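Local coordinates for protein malate dehydrogenase (Naegleria fowleri, PDB 6UM4) that probably catalyses the reversible, nicotinamide-cofactor-dependent interconversion of malate and oxaloacetate, at residues A[142-147]-A[161-166]; A[165-170]-A[203-208]; A[271-276]-A[351-356]. One frame throughout, in Å; residues are numbered along the deposited sequence.

Contact 1 of 3, residues A[142-147]-A[161-166]; sequences ALEGVK and IYLTDS
Leu-143 and Lys-147 face Leu-163 and Ile-161 across a helix-on-strand contact in which helix 142-147 and strand 161-164 run antiparallel, their short axes 9.4 Å apart and at 173°. Leu-163 meets Leu-143 and Glu-144, and its CD2 also approaches Lys-147 CB. Leu-163 CB meets Leu-143 CD2 at 3.8 Å, and its CD2 rests on Leu-143 CG at 3.9 Å, the two side chains lying alongside and pointing opposite ways. Leu-143 CG is anti to the backbone N (chi1 -172°), which turns it toward Leu-163. The other methyl, Leu-163 CD1, touches OE1 of the exposed Glu-144 at 3.3 Å. The segments belong to the beta-alpha-beta unit of strand 129-134, helix 140-151 and strand 158-164 in the Rossmann-type NAD-binding domain, where the helix packs over the outermost strand of the parallel sheet and Leu-133 of the adjacent strand also meets Leu-143, Ile-161 and Leu-163. Farther along the helix, the extended methylene chain of Lys-147 crosses Ile-161 obliquely: CG contacts Ile-161 CG2 at 3.8 Å, and CE passes Ile-161 O at the same distance. A bend at chi4 (-61°) places NZ, which forms a salt bridge with Asp-151 on the same helix.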
loop_
_atom_site.group_PDB
_atom_site.type_symbol
_atom_site.label_atom_id
_atom_site.label_comp_id
_atom_site.label_asym_id
_atom_site.label_seq_id
_atom_site.Cartn_x
_atom_site.Cartn_y
_atom_site.Cartn_z
ATOM N N ALA A 142 11.704 5.853 15.485
ATOM C CA ALA A 142 11.083 5.843 14.166
ATOM C C ALA A 142 9.817 4.992 14.141
ATOM O O ALA A 142 8.867 5.312 13.411
ATOM C CB ALA A 142 12.076 5.335 13.118
ATOM N N LEU A 143 9.782 3.907 14.919
ATOM C CA LEU A 143 8.598 3.057 14.931
ATOM C C LEU A 143 7.376 3.805 15.449
ATOM O O LEU A 143 6.262 3.588 14.952
ATOM C CB LEU A 143 8.854 1.823 15.798
ATOM C CG LEU A 143 7.773 0.748 15.751
ATOM C CD1 LEU A 143 7.614 0.199 14.327
ATOM C CD2 LEU A 143 8.116 -0.360 16.723
ATOM N N GLU A 144 7.564 4.726 16.397
ATOM C CA GLU A 144 6.458 5.584 16.820
ATOM C C GLU A 144 5.872 6.338 15.631
ATOM O O GLU A 144 4.668 6.614 15.592
ATOM C CB GLU A 144 6.918 6.567 17.893
ATOM C CG GLU A 144 7.596 5.927 19.077
ATOM C CD GLU A 144 6.663 5.701 20.246
ATOM O OE1 GLU A 144 5.466 5.416 20.016
ATOM O OE2 GLU A 144 7.140 5.794 21.401
ATOM N N GLY A 145 6.723 6.731 14.678
ATOM C CA GLY A 145 6.219 7.352 13.460
ATOM C C GLY A 145 5.354 6.412 12.643
ATOM O O GLY A 145 4.391 6.833 11.992
ATOM N N VAL A 146 5.718 5.132 12.618
ATOM C CA VAL A 146 4.901 4.158 11.907
ATOM C C VAL A 146 3.513 4.101 12.523
ATOM O O VAL A 146 2.501 4.049 11.815
ATOM C CB VAL A 146 5.595 2.778 11.919
ATOM C CG1 VAL A 146 4.684 1.700 11.317
ATOM C CG2 VAL A 146 6.905 2.855 11.134
ATOM N N LYS A 147 3.442 4.069 13.853
ATOM C CA LYS A 147 2.140 4.019 14.500
ATOM C C LYS A 147 1.331 5.264 14.168
ATOM O O LYS A 147 0.145 5.182 13.828
ATOM C CB LYS A 147 2.310 3.847 16.007
ATOM C CG LYS A 147 1.001 3.851 16.768
ATOM C CD LYS A 147 1.228 3.656 18.243
ATOM C CE LYS A 147 -0.076 3.711 18.999
ATOM N NZ LYS A 147 -0.760 5.032 18.837
ATOM N N ILE A 161 -2.422 -0.955 18.072
ATOM C CA ILE A 161 -1.054 -0.979 17.563
ATOM C C ILE A 161 -0.129 -1.008 18.773
ATOM O O ILE A 161 -0.053 -0.026 19.520
ATOM C CB ILE A 161 -0.732 0.235 16.677
ATOM C CG1 ILE A 161 -1.741 0.360 15.533
ATOM C CG2 ILE A 161 0.679 0.099 16.119
ATOM C CD1 ILE A 161 -1.602 1.673 14.738
ATOM N N TYR A 162 0.582 -2.114 18.965
ATOM C CA TYR A 162 1.528 -2.272 20.064
ATOM C C TYR A 162 2.946 -2.290 19.505
ATOM O O TYR A 162 3.211 -2.973 18.509
ATOM C CB TYR A 162 1.235 -3.554 20.852
ATOM C CG TYR A 162 2.221 -3.836 21.971
ATOM C CD1 TYR A 162 2.090 -3.228 23.217
ATOM C CD2 TYR A 162 3.278 -4.725 21.783
ATOM C CE1 TYR A 162 3.000 -3.499 24.253
ATOM C CE2 TYR A 162 4.183 -4.988 22.796
ATOM C CZ TYR A 162 4.043 -4.379 24.031
ATOM O OH TYR A 162 4.955 -4.663 25.031
ATOM N N LEU A 163 3.843 -1.526 20.130
ATOM C CA LEU A 163 5.223 -1.363 19.675
ATOM C C LEU A 163 6.193 -1.956 20.684
ATOM O O LEU A 163 6.030 -1.753 21.888
ATOM C CB LEU A 163 5.579 0.114 19.501
ATOM C CG LEU A 163 4.634 1.071 18.786
ATOM C CD1 LEU A 163 5.304 2.421 18.720
ATOM C CD2 LEU A 163 4.283 0.572 17.409
ATOM N N THR A 164 7.234 -2.641 20.200
ATOM C CA THR A 164 8.199 -3.216 21.131
ATOM C C THR A 164 9.496 -3.557 20.416
ATOM O O THR A 164 9.526 -3.764 19.201
ATOM C CB THR A 164 7.634 -4.459 21.839
ATOM O OG1 THR A 164 8.632 -5.008 22.707
ATOM C CG2 THR A 164 7.190 -5.514 20.858
ATOM N N ASP A 165 10.579 -3.602 21.189
ATOM C CA ASP A 165 11.827 -4.176 20.702
ATOM C C ASP A 165 12.126 -5.524 21.350
ATOM O O ASP A 165 13.276 -5.971 21.343
ATOM C CB ASP A 165 12.996 -3.210 20.910
ATOM C CG ASP A 165 13.242 -2.876 22.375
ATOM O OD1 ASP A 165 12.587 -3.464 23.265
ATOM O OD2 ASP A 165 14.110 -2.011 22.637
ATOM N N SER A 166 11.117 -6.171 21.927
ATOM C CA SER A 166 11.274 -7.449 22.613
ATOM C C SER A 166 10.506 -8.534 21.887
ATOM O O SER A 166 9.273 -8.469 21.802
ATOM C CB SER A 166 10.762 -7.388 24.044
ATOM O OG SER A 166 10.370 -8.703 24.421
#

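Contact 2 of 3, residues A[165-170]-A[203-208]; sequences DSENDA and KAQGEA
In the Rossmann-type NAD-binding domain, Glu-167 in the first turn of the short helix 167-171 reaches across to Ala-204, Gln-205 and Ala-208 on the long helix 191-212. The short helix directly follows the edge strand 158-164, and Ser-166 is its N-cap: Ser-166 OG accepts a nearly straight hydrogen bond from Asp-169 N at 2.9 Å. Chi1 of -68° sets Glu-167 CG anti to the carbonyl carbon; from there the extended chain carries the carboxylate to the facing helix, where the Gln-205 side chain crosses it at about a right angle. Gln-205 NE2 donates to Glu-167 OE2 at 3.1 Å with an N-H...O angle of 164°. The oxygen lies in the amide plane of Gln-205, but the donor stands above the carboxylate, 55° out of its plane, and the two flat groups are almost perpendicular. Gln-205 CG packs against the same carboxylate, 3.5 Å from Glu-167 CD. The other oxygen, Glu-167 OE1, lies 3.6 Å from Ala-204 CB.

One turn on, the buried Ala-208 places CB 4.0 Å from Glu-167 O, while Phe-171 packs against both Gln-205 and Ala-208. Asn-168 adds polar ties to the end of the long helix, its OD1 bonding Lys-211 NZ and its O bonding Gln-212 NE2. One water donates both protons across the gap, to Glu-167 OE1 at 3.3 Å and to Ala-204 O at 2.9 Å, a carbonyl that also accepts the helical bond from Ala-208 N.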
loop_
_atom_site.group_PDB
_atom_site.type_symbol
_atom_site.label_atom_id
_atom_site.label_comp_id
_atom_site.label_asym_id
_atom_site.label_seq_id
_atom_site.Cartn_x
_atom_site.Cartn_y
_atom_site.Cartn_z
ATOM N N ASP A 165 10.579 -3.602 21.189
ATOM C CA ASP A 165 11.827 -4.176 20.702
ATOM C C ASP A 165 12.126 -5.524 21.350
ATOM O O ASP A 165 13.276 -5.971 21.343
ATOM C CB ASP A 165 12.996 -3.210 20.910
ATOM C CG ASP A 165 13.242 -2.876 22.375
ATOM O OD1 ASP A 165 12.587 -3.464 23.265
ATOM O OD2 ASP A 165 14.110 -2.011 22.637
ATOM N N SER A 166 11.117 -6.171 21.927
ATOM C CA SER A 166 11.274 -7.449 22.613
ATOM C C SER A 166 10.506 -8.534 21.887
ATOM O O SER A 166 9.273 -8.469 21.802
ATOM C CB SER A 166 10.762 -7.388 24.044
ATOM O OG SER A 166 10.370 -8.703 24.421
ATOM N N GLU A 167 11.227 -9.560 21.433
ATOM C CA GLU A 167 10.578 -10.655 20.729
ATOM C C GLU A 167 9.593 -11.363 21.641
ATOM O O GLU A 167 8.508 -11.761 21.203
ATOM C CB GLU A 167 11.629 -11.619 20.183
ATOM C CG GLU A 167 12.455 -10.976 19.070
ATOM C CD GLU A 167 13.682 -11.774 18.684
ATOM O OE1 GLU A 167 14.006 -12.748 19.404
ATOM O OE2 GLU A 167 14.318 -11.424 17.655
ATOM N N ASN A 168 9.932 -11.491 22.925
ATOM C CA ASN A 168 8.977 -12.079 23.857
ATOM C C ASN A 168 7.674 -11.278 23.898
ATOM O O ASN A 168 6.586 -11.845 23.747
ATOM C CB ASN A 168 9.593 -12.182 25.253
ATOM C CG ASN A 168 8.715 -12.967 26.212
ATOM O OD1 ASN A 168 8.705 -14.201 26.210
ATOM N ND2 ASN A 168 7.975 -12.254 27.041
ATOM N N ASP A 169 7.760 -9.951 24.045
ATOM C CA ASP A 169 6.523 -9.161 24.062
ATOM C C ASP A 169 5.809 -9.208 22.713
ATOM O O ASP A 169 4.574 -9.308 22.663
ATOM C CB ASP A 169 6.780 -7.697 24.473
ATOM C CG ASP A 169 7.160 -7.529 25.965
ATOM O OD1 ASP A 169 6.793 -8.383 26.805
ATOM O OD2 ASP A 169 7.792 -6.501 26.313
ATOM N N ALA A 170 6.569 -9.161 21.615
ATOM C CA ALA A 170 5.977 -9.040 20.282
ATOM C C ALA A 170 5.018 -10.187 19.971
ATOM O O ALA A 170 3.902 -9.960 19.490
ATOM C CB ALA A 170 7.086 -8.962 19.227
ATOM N N LYS A 203 16.242 -18.725 15.242
ATOM C CA LYS A 203 16.177 -19.639 16.375
ATOM C C LYS A 203 15.518 -18.947 17.556
ATOM O O LYS A 203 14.602 -19.490 18.186
ATOM C CB LYS A 203 17.577 -20.121 16.741
ATOM C CG LYS A 203 17.663 -20.795 18.098
ATOM C CD LYS A 203 19.096 -21.135 18.449
ATOM C CE LYS A 203 19.164 -22.013 19.698
ATOM N NZ LYS A 203 20.520 -21.925 20.296
ATOM N N ALA A 204 15.944 -17.713 17.830
ATOM C CA ALA A 204 15.381 -16.943 18.932
ATOM C C ALA A 204 13.905 -16.653 18.706
ATOM O O ALA A 204 13.110 -16.673 19.654
ATOM C CB ALA A 204 16.163 -15.643 19.105
ATOM N N GLN A 205 13.513 -16.378 17.463
ATOM C CA GLN A 205 12.113 -16.035 17.227
ATOM C C GLN A 205 11.222 -17.269 17.227
ATOM O O GLN A 205 10.092 -17.217 17.718
ATOM C CB GLN A 205 11.972 -15.233 15.927
ATOM C CG GLN A 205 12.652 -13.879 16.042
ATOM C CD GLN A 205 12.385 -12.961 14.867
ATOM O OE1 GLN A 205 11.737 -13.348 13.894
ATOM N NE2 GLN A 205 12.888 -11.734 14.955
ATOM N N GLY A 206 11.709 -18.399 16.709
ATOM C CA GLY A 206 10.961 -19.635 16.872
ATOM C C GLY A 206 10.747 -19.979 18.338
ATOM O O GLY A 206 9.675 -20.454 18.730
ATOM N N GLU A 207 11.770 -19.751 19.164
ATOM C CA GLU A 207 11.647 -19.990 20.597
ATOM C C GLU A 207 10.578 -19.089 21.199
ATOM O O GLU A 207 9.742 -19.538 21.994
ATOM C CB GLU A 207 13.003 -19.766 21.277
ATOM C CG GLU A 207 13.995 -20.914 21.089
ATOM C CD GLU A 207 15.411 -20.569 21.526
ATOM O OE1 GLU A 207 15.705 -19.375 21.753
ATOM O OE2 GLU A 207 16.244 -21.495 21.611
ATOM N N ALA A 208 10.588 -17.809 20.827
ATOM C CA ALA A 208 9.588 -16.879 21.352
ATOM C C ALA A 208 8.200 -17.224 20.828
ATOM O O ALA A 208 7.220 -17.186 21.582
ATOM C CB ALA A 208 9.960 -15.440 20.980
HETATM O O HOH W 1 13.602 -14.865 21.876
#

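Contact 3 of 3, residues A[271-276]-A[351-356]; sequences ISRFAI and SEWVSM
Ile-276 N donates a short hydrogen bond of 2.6 Å to Ser-355 OG, with an N-H...O angle of 165°. Ser-355 OG is anti to its carbonyl carbon (chi1 -61°), which places it in front of the amide, and it has a second hydrogen-bonding partner in His-253 ND1. Nearer the start of the segments, a water accepts from Phe-274 N at 3.2 Å and donates to Trp-353 O at 2.7 Å. Ser-272 OG and Glu-352 OE1, 3.3 Å apart, make at most a weak bond.

Between these polar links, the Trp-353 ring packs under Arg-273. Arg-273 CB stands over the six-membered ring, 3.6 Å from the centroid of Trp-353 and only 2° off the ring normal, a CH-pi contact. On the same residue, Arg-273 CA approaches Trp-353 CE3 at 3.4 Å and CG lies over CE2. Farther out, Trp-353 CZ2 lies over the centre of the Arg-273 guanidinium, 3.9 Å from CZ, although the two planes are well away from parallel; the guanidinium itself is anchored through NE to Phe-290 O. The backbone of Arg-273 is in a left-handed conformation, in the break that interrupts strand 271-277.

The two strands belong to different antiparallel sheets of the C-terminal domain. There is no direct backbone-to-backbone hydrogen bond between the segments, so the junction relies on one serine-to-amide bond, a water between two backbone groups and the packing of Arg-273 on Trp-353.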
loop_
_atom_site.group_PDB
_atom_site.type_symbol
_atom_site.label_atom_id
_atom_site.label_comp_id
_atom_site.label_asym_id
_atom_site.label_seq_id
_atom_site.Cartn_x
_atom_site.Cartn_y
_atom_site.Cartn_z
ATOM N N ILE A 271 -3.933 -17.112 -17.119
ATOM C CA ILE A 271 -2.848 -18.036 -16.797
ATOM C C ILE A 271 -3.266 -18.961 -15.660
ATOM O O ILE A 271 -3.750 -18.502 -14.619
ATOM C CB ILE A 271 -1.578 -17.256 -16.424
ATOM C CG1 ILE A 271 -1.287 -16.212 -17.489
ATOM C CG2 ILE A 271 -0.389 -18.174 -16.257
ATOM C CD1 ILE A 271 -0.143 -15.283 -17.117
ATOM N N SER A 272 -3.017 -20.260 -15.829
ATOM C CA SER A 272 -3.336 -21.258 -14.814
ATOM C C SER A 272 -2.164 -22.206 -14.665
ATOM O O SER A 272 -1.359 -22.357 -15.580
ATOM C CB SER A 272 -4.585 -22.088 -15.160
ATOM O OG SER A 272 -5.782 -21.351 -14.963
ATOM N N ARG A 273 -2.056 -22.810 -13.479
ATOM C CA ARG A 273 -1.135 -23.914 -13.229
ATOM C C ARG A 273 0.326 -23.510 -13.451
ATOM O O ARG A 273 1.047 -24.083 -14.278
ATOM C CB ARG A 273 -1.511 -25.110 -14.097
ATOM C CG ARG A 273 -2.912 -25.605 -13.844
ATOM C CD ARG A 273 -3.420 -26.383 -15.040
ATOM N NE ARG A 273 -2.584 -27.550 -15.299
ATOM C CZ ARG A 273 -2.871 -28.770 -14.861
ATOM N NH1 ARG A 273 -3.966 -28.961 -14.135
ATOM N NH2 ARG A 273 -2.069 -29.797 -15.134
ATOM N N PHE A 274 0.747 -22.492 -12.703
ATOM C CA PHE A 274 2.135 -22.057 -12.645
ATOM C C PHE A 274 2.669 -22.266 -11.232
ATOM O O PHE A 274 1.917 -22.170 -10.256
ATOM C CB PHE A 274 2.267 -20.563 -13.046
ATOM C CG PHE A 274 3.680 -20.050 -12.997
ATOM C CD1 PHE A 274 4.628 -20.533 -13.894
ATOM C CD2 PHE A 274 4.061 -19.123 -12.050
ATOM C CE1 PHE A 274 5.938 -20.083 -13.851
ATOM C CE2 PHE A 274 5.355 -18.657 -12.000
ATOM C CZ PHE A 274 6.301 -19.135 -12.899
ATOM N N ALA A 275 3.970 -22.538 -11.116
ATOM C CA ALA A 275 4.553 -22.768 -9.796
ATOM C C ALA A 275 6.056 -22.506 -9.806
ATOM O O ALA A 275 6.726 -22.657 -10.829
ATOM C CB ALA A 275 4.284 -24.196 -9.315
ATOM N N ILE A 276 6.568 -22.141 -8.637
ATOM C CA ILE A 276 7.997 -22.015 -8.354
ATOM C C ILE A 276 8.413 -23.197 -7.476
ATOM O O ILE A 276 7.775 -23.460 -6.453
ATOM C CB ILE A 276 8.280 -20.672 -7.655
ATOM C CG1 ILE A 276 7.734 -19.511 -8.494
ATOM C CG2 ILE A 276 9.739 -20.498 -7.318
ATOM C CD1 ILE A 276 8.449 -19.289 -9.821
ATOM N N SER A 351 -8.340 -20.647 -5.516
ATOM C CA SER A 351 -8.594 -21.803 -6.371
ATOM C C SER A 351 -7.443 -22.109 -7.324
ATOM O O SER A 351 -7.398 -23.213 -7.879
ATOM C CB SER A 351 -9.892 -21.596 -7.151
ATOM O OG SER A 351 -9.871 -20.359 -7.845
ATOM N N GLU A 352 -6.525 -21.176 -7.527
ATOM C CA GLU A 352 -5.412 -21.375 -8.442
ATOM C C GLU A 352 -4.215 -21.940 -7.697
ATOM O O GLU A 352 -4.079 -21.770 -6.485
ATOM C CB GLU A 352 -5.028 -20.061 -9.118
ATOM C CG GLU A 352 -6.139 -19.494 -9.987
ATOM C CD GLU A 352 -6.264 -20.221 -11.313
ATOM O OE1 GLU A 352 -5.277 -20.868 -11.743
ATOM O OE2 GLU A 352 -7.364 -20.177 -11.905
ATOM N N TRP A 353 -3.335 -22.611 -8.440
ATOM C CA TRP A 353 -2.048 -22.979 -7.871
ATOM C C TRP A 353 -1.335 -21.726 -7.391
ATOM O O TRP A 353 -1.250 -20.728 -8.115
ATOM C CB TRP A 353 -1.148 -23.659 -8.899
ATOM C CG TRP A 353 -1.597 -24.951 -9.451
ATOM C CD1 TRP A 353 -2.815 -25.538 -9.304
ATOM C CD2 TRP A 353 -0.829 -25.810 -10.304
ATOM N NE1 TRP A 353 -2.851 -26.723 -10.015
ATOM C CE2 TRP A 353 -1.640 -26.907 -10.634
ATOM C CE3 TRP A 353 0.471 -25.754 -10.820
ATOM C CZ2 TRP A 353 -1.193 -27.943 -11.449
ATOM C CZ3 TRP A 353 0.910 -26.788 -11.636
ATOM C CH2 TRP A 353 0.080 -27.859 -11.942
ATOM N N VAL A 354 -0.786 -21.784 -6.185
ATOM C CA VAL A 354 0.148 -20.764 -5.749
ATOM C C VAL A 354 1.399 -21.482 -5.270
ATOM O O VAL A 354 1.403 -22.700 -5.057
ATOM C CB VAL A 354 -0.443 -19.837 -4.653
ATOM C CG1 VAL A 354 -1.660 -19.113 -5.194
ATOM C CG2 VAL A 354 -0.801 -20.628 -3.389
ATOM N N SER A 355 2.489 -20.726 -5.193
ATOM C CA SER A 355 3.753 -21.233 -4.681
ATOM C C SER A 355 3.936 -20.785 -3.240
ATOM O O SER A 355 3.691 -19.623 -2.909
ATOM C CB SER A 355 4.935 -20.761 -5.529
ATOM O OG SER A 355 4.845 -21.221 -6.872
ATOM N N MET A 356 4.352 -21.724 -2.397
ATOM C CA MET A 356 4.757 -21.520 -1.016
ATOM C C MET A 356 5.944 -22.434 -0.752
ATOM O O MET A 356 5.969 -23.561 -1.252
ATOM C CB MET A 356 3.623 -21.869 -0.032
ATOM C CG MET A 356 2.345 -21.000 -0.185
ATOM S SD MET A 356 0.957 -21.629 0.807
ATOM C CE MET A 356 1.392 -21.039 2.449
HETATM O O HOH W 2 -0.985 -20.643 -10.776
#

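How the contacts relate
Contacts 1 and 2 are neighbours in the cofactor-binding domain: their centres lie 15 Å apart and they share Asp-165 and Ser-166, where strand 158-164 passes into helix 167-171. They also touch directly, with Tyr-162 OH 3.6 Å from Asp-169 CB and Thr-164 CG2 3.8 Å from Ala-170 CA. Contact 3 belongs to the C-terminal domain, on the opposite side of the chain's centre. Its centre is about 35 Å from that of contact 1 and about 32 Å from that of contact 2, with nearest atoms about 24 and 17 Å away. In this family the active site generally lies between the two domains; contacts 1 and 2 each join elements of the first domain, and contact 3 joins two sheets of the second.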